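Uncharacterized protein (Bacteroides cellulosilyticus, PDB 5JVK) probably hydrolyses O-glycosidic bonds as a family 39 glycoside hydrolase of a gut symbiont, with endo-type action on its glycan substrate. Local coordinates at residues Thr252-Gly257 with Ser335-Glu340; Ala268-Val273 with Asp283-His288. All blocks are in the same frame, centred on the assembly; numbering follows the deposited sequence.

Contact 1. Residues Thr252-Gly257 with Ser335-Glu340; sequences TLISGG and SVWVTE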
ATOM      1  N   THR A 252       5.318   4.642  18.907  1.00 34.24           N
ATOM      2  CA  THR A 252       5.158   5.923  18.232  1.00 32.82           C
ATOM      3  C   THR A 252       3.664   6.245  18.234  1.00 31.93           C
ATOM      4  O   THR A 252       2.883   5.600  17.526  1.00 31.43           O
ATOM      5  CB  THR A 252       5.701   5.862  16.795  1.00 32.61           C
ATOM      6  OG1 THR A 252       7.040   5.360  16.818  1.00 32.51           O
ATOM      7  CG2 THR A 252       5.704   7.240  16.147  1.00 33.03           C
ATOM      8  N   LEU A 253       3.269   7.206  19.070  1.00 30.93           N
ATOM      9  CA  LEU A 253       1.891   7.693  19.110  1.00 30.26           C
ATOM     10  C   LEU A 253       1.687   8.686  17.971  1.00 29.63           C
ATOM     11  O   LEU A 253       2.359   9.721  17.920  1.00 29.89           O
ATOM     12  CB  LEU A 253       1.584   8.343  20.464  1.00 30.07           C
ATOM     13  CG  LEU A 253       0.122   8.652  20.839  1.00 30.14           C
ATOM     14  CD1 LEU A 253      -0.440   9.860  20.092  1.00 30.03           C
ATOM     15  CD2 LEU A 253      -0.777   7.434  20.646  1.00 29.84           C
ATOM     16  N   ILE A 254       0.751   8.367  17.075  1.00 28.97           N
ATOM     17  CA  ILE A 254       0.538   9.118  15.835  1.00 28.41           C
ATOM     18  C   ILE A 254      -0.801   9.863  15.877  1.00 28.24           C
ATOM     19  O   ILE A 254      -1.858   9.241  15.990  1.00 27.94           O
ATOM     20  CB  ILE A 254       0.592   8.180  14.605  1.00 28.08           C
ATOM     21  CG1 ILE A 254       1.956   7.473  14.535  1.00 27.78           C
ATOM     22  CG2 ILE A 254       0.325   8.958  13.315  1.00 27.89           C
ATOM     23  CD1 ILE A 254       1.984   6.261  13.628  1.00 27.81           C
ATOM     24  N   SER A 255      -0.744  11.192  15.773  1.00 28.48           N
ATOM     25  CA  SER A 255      -1.939  12.047  15.789  1.00 28.74           C
ATOM     26  C   SER A 255      -2.405  12.413  14.379  1.00 28.93           C
ATOM     27  O   SER A 255      -1.801  11.994  13.392  1.00 29.54           O
ATOM     28  CB  SER A 255      -1.635  13.324  16.556  1.00 28.74           C
ATOM     29  OG  SER A 255      -0.681  14.101  15.850  1.00 28.78           O
ATOM     30  N   GLY A 256      -3.480  13.199  14.293  1.00 28.73           N
ATOM     31  CA  GLY A 256      -3.997  13.693  13.021  1.00 28.52           C
ATOM     32  C   GLY A 256      -5.034  12.768  12.427  1.00 28.40           C
ATOM     33  O   GLY A 256      -6.184  13.167  12.223  1.00 28.65           O
ATOM     34  N   GLY A 257      -4.623  11.536  12.136  1.00 27.91           N
ATOM     35  CA  GLY A 257      -5.502  10.546  11.533  1.00 27.69           C
ATOM     36  C   GLY A 257      -5.866  10.858  10.098  1.00 27.47           C
ATOM     37  O   GLY A 257      -6.903  10.399   9.611  1.00 27.58           O
ATOM     38  N   SER A 335       7.632  12.416  13.295  1.00 29.18           N
ATOM     39  CA  SER A 335       7.556  11.574  12.102  1.00 28.36           C
ATOM     40  C   SER A 335       6.238  11.824  11.361  1.00 27.76           C
ATOM     41  O   SER A 335       5.210  12.107  11.982  1.00 27.89           O
ATOM     42  CB  SER A 335       7.697  10.094  12.471  1.00 27.91           C
ATOM     43  OG  SER A 335       6.767   9.722  13.474  1.00 27.65           O
ATOM     44  N   VAL A 336       6.282  11.735  10.034  1.00 26.84           N
ATOM     45  CA  VAL A 336       5.104  11.928   9.187  1.00 26.35           C
ATOM     46  C   VAL A 336       4.747  10.592   8.552  1.00 25.96           C
ATOM     47  O   VAL A 336       5.538  10.040   7.795  1.00 26.18           O
ATOM     48  CB  VAL A 336       5.359  12.986   8.090  1.00 26.02           C
ATOM     49  CG1 VAL A 336       4.113  13.198   7.234  1.00 25.86           C
ATOM     50  CG2 VAL A 336       5.808  14.296   8.719  1.00 26.13           C
ATOM     51  N   TRP A 337       3.555  10.086   8.858  1.00 25.63           N
ATOM     52  CA  TRP A 337       3.103   8.780   8.383  1.00 25.31           C
ATOM     53  C   TRP A 337       1.999   8.941   7.343  1.00 24.62           C
ATOM     54  O   TRP A 337       0.963   9.529   7.632  1.00 24.95           O
ATOM     55  CB  TRP A 337       2.600   7.957   9.567  1.00 25.47           C
ATOM     56  CG  TRP A 337       3.683   7.639  10.545  1.00 25.95           C
ATOM     57  CD1 TRP A 337       4.205   8.473  11.491  1.00 26.23           C
ATOM     58  CD2 TRP A 337       4.394   6.401  10.664  1.00 26.20           C
ATOM     59  NE1 TRP A 337       5.195   7.829  12.197  1.00 26.27           N
ATOM     60  CE2 TRP A 337       5.330   6.556  11.711  1.00 26.26           C
ATOM     61  CE3 TRP A 337       4.326   5.174   9.992  1.00 26.21           C
ATOM     62  CZ2 TRP A 337       6.193   5.528  12.103  1.00 26.36           C
ATOM     63  CZ3 TRP A 337       5.189   4.151  10.381  1.00 26.35           C
ATOM     64  CH2 TRP A 337       6.110   4.338  11.427  1.00 26.22           C
ATOM     65  N   VAL A 338       2.214   8.420   6.137  1.00 23.60           N
ATOM     66  CA  VAL A 338       1.202   8.489   5.078  1.00 22.96           C
ATOM     67  C   VAL A 338       0.293   7.267   5.230  1.00 22.53           C
ATOM     68  O   VAL A 338       0.436   6.268   4.524  1.00 22.32           O
ATOM     69  CB  VAL A 338       1.850   8.584   3.679  1.00 22.81           C
ATOM     70  CG1 VAL A 338       0.790   8.776   2.599  1.00 22.69           C
ATOM     71  CG2 VAL A 338       2.869   9.719   3.653  1.00 22.87           C
ATOM     72  N   THR A 339      -0.639   7.361   6.175  1.00 22.25           N
ATOM     73  CA  THR A 339      -1.435   6.207   6.606  1.00 22.26           C
ATOM     74  C   THR A 339      -2.545   5.795   5.634  1.00 22.25           C
ATOM     75  O   THR A 339      -3.081   4.696   5.753  1.00 22.29           O
ATOM     76  CB  THR A 339      -2.021   6.414   8.019  1.00 22.18           C
ATOM     77  OG1 THR A 339      -2.862   7.574   8.042  1.00 22.15           O
ATOM     78  CG2 THR A 339      -0.896   6.568   9.038  1.00 22.14           C
ATOM     79  N   GLU A 340      -2.892   6.666   4.686  1.00 22.36           N
ATOM     80  CA  GLU A 340      -3.666   6.261   3.507  1.00 22.35           C
ATOM     81  C   GLU A 340      -3.231   7.048   2.276  1.00 21.96           C
ATOM     82  O   GLU A 340      -3.114   8.272   2.321  1.00 21.53           O
ATOM     83  CB  GLU A 340      -5.172   6.471   3.698  1.00 22.56           C
ATOM     84  CG  GLU A 340      -5.839   5.608   4.758  1.00 22.78           C
ATOM     85  CD  GLU A 340      -7.350   5.782   4.806  1.00 23.16           C
ATOM     86  OE1 GLU A 340      -7.945   6.341   3.856  1.00 23.16           O
ATOM     87  OE2 GLU A 340      -7.951   5.366   5.816  1.00 23.93           O
TER
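The methyl end of Ile254 stands almost exactly over the centre of the five-membered ring of the Trp337 indole. Ile254 CD1 lies 3.6 Å from that ring's centroid, 2° off the ring normal, a clear CH-pi contact. The nearest ring atom is Trp337 CG, 3.8 Å from Ile254 CD1. Ile254 CG1 lies beside it over the same face, 3.9 Å from Trp337 CD1, so the end of the branch is laid along the ring. The two side chains cross at about a right angle. Trp337 CG is anti to its carbonyl carbon (chi1 -65°), which swings the indole toward strand 252-255 and back over Ser335. There the pyrrole N-H is used: Trp337 NE1 donates to Ser335 OG at 2.8 Å. The bond is bent, at 144°, and the oxygen sits somewhat out of the ring plane. It probably limits rotation of the indole and helps keep that face turned to Ile254. Thr252 CG2 fills the corner beside this bond, 3.8 Å from Ser335 OG. Thr252 CG2 is 4.0 Å from Trp337 NE1. No hydrogen bond joins the two segments. They are not neighbours in the sheet; strand 284-287 runs between them, and Ile254 also touches its Ser286. Further along, Thr339 OG1 bonds to Glu219 and His288, and Glu340 forms a salt bridge with Arg134. Inward-pointing residues meeting across a strand in this way belong to the interior of a closed (beta/alpha)8 barrel. Glu340 lies near the end of the seventh strand, 335-341, consistent with the place of the nucleophile in related glycoside hydrolases.

Contact 2. Residues Ala268-Val273 with Asp283-His288; sequences AFIIPV and DGYSIH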
ATOM      1  N   ALA A 268      -2.732  21.146   7.399  1.00 30.18           N
ATOM      2  CA  ALA A 268      -3.975  21.692   7.951  1.00 30.47           C
ATOM      3  C   ALA A 268      -4.269  21.218   9.378  1.00 30.62           C
ATOM      4  O   ALA A 268      -4.948  21.926  10.120  1.00 30.91           O
ATOM      5  CB  ALA A 268      -5.152  21.380   7.036  1.00 30.46           C
ATOM      6  N   PHE A 269      -3.776  20.035   9.754  1.00 30.73           N
ATOM      7  CA  PHE A 269      -3.911  19.534  11.129  1.00 30.77           C
ATOM      8  C   PHE A 269      -2.736  19.959  12.006  1.00 31.15           C
ATOM      9  O   PHE A 269      -2.937  20.469  13.109  1.00 31.81           O
ATOM     10  CB  PHE A 269      -4.035  18.005  11.167  1.00 30.75           C
ATOM     11  CG  PHE A 269      -3.922  17.424  12.555  1.00 30.71           C
ATOM     12  CD1 PHE A 269      -5.029  17.370  13.397  1.00 30.70           C
ATOM     13  CD2 PHE A 269      -2.696  16.956  13.033  1.00 30.60           C
ATOM     14  CE1 PHE A 269      -4.919  16.850  14.683  1.00 30.61           C
ATOM     15  CE2 PHE A 269      -2.582  16.437  14.316  1.00 30.49           C
ATOM     16  CZ  PHE A 269      -3.694  16.384  15.143  1.00 30.22           C
ATOM     17  N   ILE A 270      -1.518  19.721  11.525  1.00 31.38           N
ATOM     18  CA  ILE A 270      -0.311  19.885  12.345  1.00 31.27           C
ATOM     19  C   ILE A 270       0.026  21.350  12.658  1.00 31.71           C
ATOM     20  O   ILE A 270       0.422  21.653  13.782  1.00 31.78           O
ATOM     21  CB  ILE A 270       0.912  19.133  11.738  1.00 31.01           C
ATOM     22  CG1 ILE A 270       2.015  18.924  12.788  1.00 30.91           C
ATOM     23  CG2 ILE A 270       1.475  19.845  10.515  1.00 30.90           C
ATOM     24  CD1 ILE A 270       1.649  17.969  13.903  1.00 30.74           C
ATOM     25  N   ILE A 271      -0.146  22.250  11.687  1.00 32.35           N
ATOM     26  CA  ILE A 271       0.230  23.664  11.872  1.00 33.30           C
ATOM     27  C   ILE A 271      -0.568  24.360  13.000  1.00 34.00           C
ATOM     28  O   ILE A 271       0.036  25.042  13.828  1.00 33.88           O
ATOM     29  CB  ILE A 271       0.185  24.466  10.537  1.00 33.46           C
ATOM     30  CG1 ILE A 271       1.282  23.960   9.586  1.00 33.43           C
ATOM     31  CG2 ILE A 271       0.349  25.969  10.782  1.00 33.18           C
ATOM     32  CD1 ILE A 271       1.198  24.508   8.175  1.00 33.24           C
ATOM     33  N   PRO A 272      -1.910  24.196  13.037  1.00 34.76           N
ATOM     34  CA  PRO A 272      -2.664  24.711  14.195  1.00 35.50           C
ATOM     35  C   PRO A 272      -2.227  24.131  15.546  1.00 36.07           C
ATOM     36  O   PRO A 272      -2.220  24.850  16.547  1.00 36.92           O
ATOM     37  CB  PRO A 272      -4.109  24.294  13.896  1.00 35.67           C
ATOM     38  CG  PRO A 272      -4.177  24.142  12.423  1.00 35.30           C
ATOM     39  CD  PRO A 272      -2.805  23.762  11.946  1.00 34.80           C
ATOM     40  N   VAL A 273      -1.874  22.846  15.558  1.00 36.53           N
ATOM     41  CA  VAL A 273      -1.442  22.149  16.774  1.00 36.27           C
ATOM     42  C   VAL A 273      -0.076  22.660  17.242  1.00 36.87           C
ATOM     43  O   VAL A 273       0.136  22.834  18.443  1.00 37.94           O
ATOM     44  CB  VAL A 273      -1.412  20.611  16.570  1.00 35.86           C
ATOM     45  CG1 VAL A 273      -0.799  19.893  17.771  1.00 35.89           C
ATOM     46  CG2 VAL A 273      -2.817  20.074  16.306  1.00 35.73           C
ATOM     47  N   ASP A 283       4.450  11.746  19.002  1.00 32.77           N
ATOM     48  CA  ASP A 283       5.700  11.285  18.397  1.00 32.31           C
ATOM     49  C   ASP A 283       5.682  11.509  16.877  1.00 30.97           C
ATOM     50  O   ASP A 283       6.735  11.633  16.250  1.00 30.38           O
ATOM     51  CB  ASP A 283       5.920   9.806  18.713  1.00 32.60           C
ATOM     52  CG  ASP A 283       5.891   9.516  20.204  1.00 32.73           C
ATOM     53  OD1 ASP A 283       6.487  10.290  20.979  1.00 32.98           O
ATOM     54  OD2 ASP A 283       5.263   8.513  20.602  1.00 32.91           O
ATOM     55  N   GLY A 284       4.488  11.546  16.291  1.00 29.83           N
ATOM     56  CA  GLY A 284       4.323  11.873  14.880  1.00 28.99           C
ATOM     57  C   GLY A 284       2.874  12.160  14.541  1.00 28.31           C
ATOM     58  O   GLY A 284       2.001  12.062  15.408  1.00 28.47           O
ATOM     59  N   TYR A 285       2.625  12.537  13.288  1.00 27.20           N
ATOM     60  CA  TYR A 285       1.262  12.726  12.785  1.00 26.31           C
ATOM     61  C   TYR A 285       1.091  12.039  11.441  1.00 25.31           C
ATOM     62  O   TYR A 285       2.073  11.654  10.808  1.00 24.94           O
ATOM     63  CB  TYR A 285       0.896  14.217  12.687  1.00 26.61           C
ATOM     64  CG  TYR A 285       1.627  15.005  11.612  1.00 26.53           C
ATOM     65  CD1 TYR A 285       1.043  15.235  10.360  1.00 26.28           C
ATOM     66  CD2 TYR A 285       2.890  15.539  11.854  1.00 26.49           C
ATOM     67  CE1 TYR A 285       1.708  15.962   9.379  1.00 26.28           C
ATOM     68  CE2 TYR A 285       3.558  16.267  10.881  1.00 26.76           C
ATOM     69  CZ  TYR A 285       2.967  16.474   9.646  1.00 26.55           C
ATOM     70  OH  TYR A 285       3.644  17.198   8.692  1.00 27.15           O
ATOM     71  N   SER A 286      -0.161  11.885  11.018  1.00 24.45           N
ATOM     72  CA  SER A 286      -0.480  11.215   9.762  1.00 23.87           C
ATOM     73  C   SER A 286      -1.273  12.094   8.799  1.00 23.42           C
ATOM     74  O   SER A 286      -2.024  12.978   9.224  1.00 23.39           O
ATOM     75  CB  SER A 286      -1.246   9.918  10.027  1.00 23.88           C
ATOM     76  OG  SER A 286      -2.476  10.170  10.679  1.00 24.03           O
ATOM     77  N   ILE A 287      -1.093  11.825   7.504  1.00 22.58           N
ATOM     78  CA  ILE A 287      -1.840  12.484   6.429  1.00 21.94           C
ATOM     79  C   ILE A 287      -2.457  11.449   5.485  1.00 21.72           C
ATOM     80  O   ILE A 287      -1.936  10.341   5.342  1.00 21.71           O
ATOM     81  CB  ILE A 287      -0.959  13.462   5.619  1.00 21.74           C
ATOM     82  CG1 ILE A 287       0.300  12.773   5.074  1.00 21.57           C
ATOM     83  CG2 ILE A 287      -0.573  14.655   6.481  1.00 21.77           C
ATOM     84  CD1 ILE A 287       0.896  13.481   3.882  1.00 21.57           C
ATOM     85  N   HIS A 288      -3.560  11.829   4.843  1.00 21.43           N
ATOM     86  CA  HIS A 288      -4.233  11.012   3.832  1.00 21.22           C
ATOM     87  C   HIS A 288      -4.250  11.788   2.507  1.00 21.03           C
ATOM     88  O   HIS A 288      -5.315  12.214   2.054  1.00 21.29           O
ATOM     89  CB  HIS A 288      -5.671  10.695   4.275  1.00 21.04           C
ATOM     90  CG  HIS A 288      -5.771   9.683   5.376  1.00 21.03           C
ATOM     91  ND1 HIS A 288      -6.976   9.140   5.764  1.00 21.04           N
ATOM     92  CD2 HIS A 288      -4.831   9.098   6.156  1.00 21.04           C
ATOM     93  CE1 HIS A 288      -6.776   8.282   6.747  1.00 20.99           C
ATOM     94  NE2 HIS A 288      -5.483   8.234   7.001  1.00 21.06           N
TER
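Ile270 lies flat against one face of the Tyr285 ring. Ile270 CB sits 3.8 Å from the centroid of the Tyr285 ring and 5° off the normal, so the CH-pi contact is centred. The two branches spread over the ring in different directions. Ile270 CD1 reaches back toward the root of the tyrosine and comes within 3.4 Å of Tyr285 CD2, a tight approach. Ile270 CG2 goes the other way, 3.8 Å from Tyr285 CZ, near the hydroxyl end. Ile270 CG1 is anti to the backbone N (chi1 -162°), which lays the CG1-CD1 branch along the face. Phe269 adds a looser touch, with Phe269 CE2 4.4 Å from Tyr285 CB. A lysine in place of Tyr285 would probably leave Ile270 without its flat partner and bring a charge into a buried apolar layer. In the next shell, Val273 CG2 sits over one face of the Phe269 ring, toward its rim, 4.0 Å above the plane. Tyr233 meets that phenylalanine edge-to-face. Tyr285 itself is flanked by Ser255 and Val336 of the neighbouring strands and by Leu319 of helix 312-325. Backbone bonds to Ser335 fix its strand. Ser286 points the opposite way, where its OG bonds to Glu219. The contact thus packs the short helix 270-275 on the outer side of strand 284-287, within the beta-alpha-beta unit of a (beta/alpha)8 barrel.

The two contacts have centres about 8 Å apart and lie in the same eight-stranded parallel barrel. Along the chain the order is strand 252-255, helix 270-275, strand 284-287, then strand 335-341, so both halves of contact 2 fall between the halves of contact 1. Strand 284-287 is the sixth strand; it pairs with the fifth, 252-255, on one edge and the seventh, 335-341, on the other. Leu253 N meets Asp283 OD2 at 2.8 Å, and Ser255 O probably accepts a hydrogen bond from Ser286 N. Contact 1 packs part of the barrel interior, and contact 2 joins the barrel wall to an outer helix. Together they pack both sides of the wall beneath the presumed active-site end.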